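Side-chain contact in E3 ubiquitin-protein ligase ORTHRUS 2 (Arabidopsis thaliana, PDB 7DUF), which is a RING-type E3 ligase that promotes ubiquitin transfer to target proteins and is probably involved in maintaining DNA methylation: residues M20-N25 with V43-S48. Numbering follows the deposited sequence.
Sequences MRCKSN and VSCLSS. With ZN (zinc ion), chain D.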
loop_
_atom_site.group_PDB
_atom_site.type_symbol
_atom_site.label_atom_id
_atom_site.label_comp_id
_atom_site.label_asym_id
_atom_site.label_seq_id
_atom_site.Cartn_x
_atom_site.Cartn_y
_atom_site.Cartn_z
ATOM N N MET A 20 14.414 11.768 2.533
ATOM C CA MET A 20 15.295 12.884 2.218
ATOM C C MET A 20 14.854 14.179 2.887
ATOM O O MET A 20 15.652 15.118 2.980
ATOM C CB MET A 20 15.365 13.083 0.704
ATOM C CG MET A 20 15.923 11.898 -0.068
ATOM S SD MET A 20 16.620 12.405 -1.652
ATOM C CE MET A 20 16.178 11.013 -2.688
ATOM N N ARG A 21 13.610 14.250 3.359
ATOM C CA ARG A 21 13.073 15.477 3.931
ATOM C C ARG A 21 13.209 15.520 5.450
ATOM O O ARG A 21 13.713 16.503 6.000
ATOM C CB ARG A 21 11.604 15.641 3.528
ATOM C CG ARG A 21 11.035 17.023 3.797
ATOM C CD ARG A 21 9.685 17.206 3.123
ATOM N NE ARG A 21 9.119 18.522 3.389
ATOM C CZ ARG A 21 8.432 18.834 4.478
ATOM N NH1 ARG A 21 8.199 17.943 5.429
ATOM N NH2 ARG A 21 7.967 20.073 4.618
ATOM N N CYS A 22 12.767 14.472 6.143
ATOM C CA CYS A 22 12.738 14.466 7.599
ATOM C C CYS A 22 13.862 13.648 8.225
ATOM O O CYS A 22 13.912 13.538 9.455
ATOM C CB CYS A 22 11.383 13.954 8.102
ATOM S SG CYS A 22 11.140 12.170 7.964
ATOM N N LYS A 23 14.754 13.073 7.416
ATOM C CA LYS A 23 15.950 12.382 7.910
ATOM C C LYS A 23 15.597 11.201 8.812
ATOM O O LYS A 23 16.298 10.906 9.782
ATOM C CB LYS A 23 16.885 13.350 8.640
ATOM C CG LYS A 23 17.500 14.417 7.758
ATOM C CD LYS A 23 18.559 13.830 6.855
ATOM C CE LYS A 23 18.434 14.378 5.453
ATOM N NZ LYS A 23 18.894 13.372 4.469
ATOM N N SER A 24 14.504 10.515 8.493
ATOM C CA SER A 24 14.061 9.360 9.256
ATOM C C SER A 24 13.918 8.154 8.337
ATOM O O SER A 24 13.785 8.286 7.117
ATOM C CB SER A 24 12.730 9.635 9.967
ATOM O OG SER A 24 12.015 8.432 10.191
ATOM N N ASN A 25 13.957 6.966 8.944
ATOM C CA ASN A 25 13.729 5.720 8.228
ATOM C C ASN A 25 12.289 5.290 8.466
ATOM O O ASN A 25 11.983 4.732 9.530
ATOM C CB ASN A 25 14.704 4.637 8.695
ATOM C CG ASN A 25 14.831 3.496 7.703
ATOM O OD1 ASN A 25 13.851 3.087 7.078
ATOM N ND2 ASN A 25 16.046 2.981 7.548
ATOM N N VAL A 43 5.031 8.651 3.585
ATOM C CA VAL A 43 3.653 9.113 3.443
ATOM C C VAL A 43 3.359 10.276 4.381
ATOM O O VAL A 43 2.467 11.089 4.111
ATOM C CB VAL A 43 2.671 7.942 3.662
ATOM C CG1 VAL A 43 2.366 7.752 5.143
ATOM C CG2 VAL A 43 1.392 8.164 2.867
ATOM N N SER A 44 4.104 10.389 5.482
ATOM C CA SER A 44 3.885 11.498 6.403
ATOM C C SER A 44 4.306 12.824 5.782
ATOM O O SER A 44 3.639 13.846 5.979
ATOM C CB SER A 44 4.642 11.253 7.708
ATOM O OG SER A 44 5.110 12.473 8.260
ATOM N N CYS A 45 5.398 12.823 5.022
ATOM C CA CYS A 45 5.963 14.037 4.452
ATOM C C CYS A 45 5.358 14.404 3.102
ATOM O O CYS A 45 5.901 15.270 2.410
ATOM C CB CYS A 45 7.480 13.894 4.314
ATOM S SG CYS A 45 8.380 13.878 5.883
ATOM N N LEU A 46 4.259 13.767 2.708
ATOM C CA LEU A 46 3.627 14.093 1.440
ATOM C C LEU A 46 2.797 15.368 1.565
ATOM O O LEU A 46 2.466 15.820 2.663
ATOM C CB LEU A 46 2.743 12.940 0.964
ATOM C CG LEU A 46 3.452 11.767 0.283
ATOM C CD1 LEU A 46 2.444 10.711 -0.143
ATOM C CD2 LEU A 46 4.265 12.248 -0.910
ATOM N N SER A 47 2.469 15.953 0.413
ATOM C CA SER A 47 1.602 17.126 0.401
ATOM C C SER A 47 0.135 16.723 0.487
ATOM O O SER A 47 -0.628 17.290 1.278
ATOM C CB SER A 47 1.857 17.960 -0.857
ATOM O OG SER A 47 2.835 18.957 -0.619
ATOM N N SER A 48 -0.272 15.743 -0.317
ATOM C CA SER A 48 -1.638 15.223 -0.311
ATOM C C SER A 48 -1.566 13.707 -0.196
ATOM O O SER A 48 -1.514 12.998 -1.211
ATOM C CB SER A 48 -2.403 15.651 -1.561
ATOM O OG SER A 48 -2.736 17.028 -1.510
HETATM ZN ZN ZN D . 9.824 12.068 6.058
#
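Different first torsions turn C22 and C45 onto one zinc ion. C22 tucks its sulfur over its own backbone, flanked by N and C (chi1 75°), whereas C45 swings its sulfur to the N side, trans to its carbonyl carbon (chi1 -70°). Both cysteine side chains leave the backbone facing the other segment, and each thiolate completes the approach with a metal bond: C22 SG to zinc is 2.3 Å, and C45 SG to zinc is likewise 2.3 Å. The S–Zn–S angle of about 113° is close to tetrahedral, as expected with C19 and H42 ND1 supplying the other two ligands. The sulfurs do not bond each other, since C22 SG and C45 SG remain 3.9 Å apart. The nearest direct approach between these cysteines is C22 CB to C45 SG, at 3.7 Å. Metal coordination, rather than broad packing, therefore joins the segments; they bury just 142 Å² in total.

R21 supplies the other contact. Its extended chain runs alongside C45, carrying R21 CD to 4.2 Å from C45 CB. Farther out, R21 NH1 comes 4.1 Å from C45 SG, which sits at the guanidinium edge near its plane. That spacing is too long to establish a hydrogen bond, but the positive charge might lend some support to the negative charge on the zinc-bound sulfur. Elsewhere, R21 touches M5 in the N-terminal loop.

Ligand pairs interleave in the cross-brace of the PHD finger: the first (C19, C22) and third (H42, C45) meet here, while C34, C37, C61 and C64 bind the second ion. The metal thus fastens the loop preceding strand 31-33 to the loop that leaves strand 40-42, its antiparallel partner, and runs on toward helix 53-57.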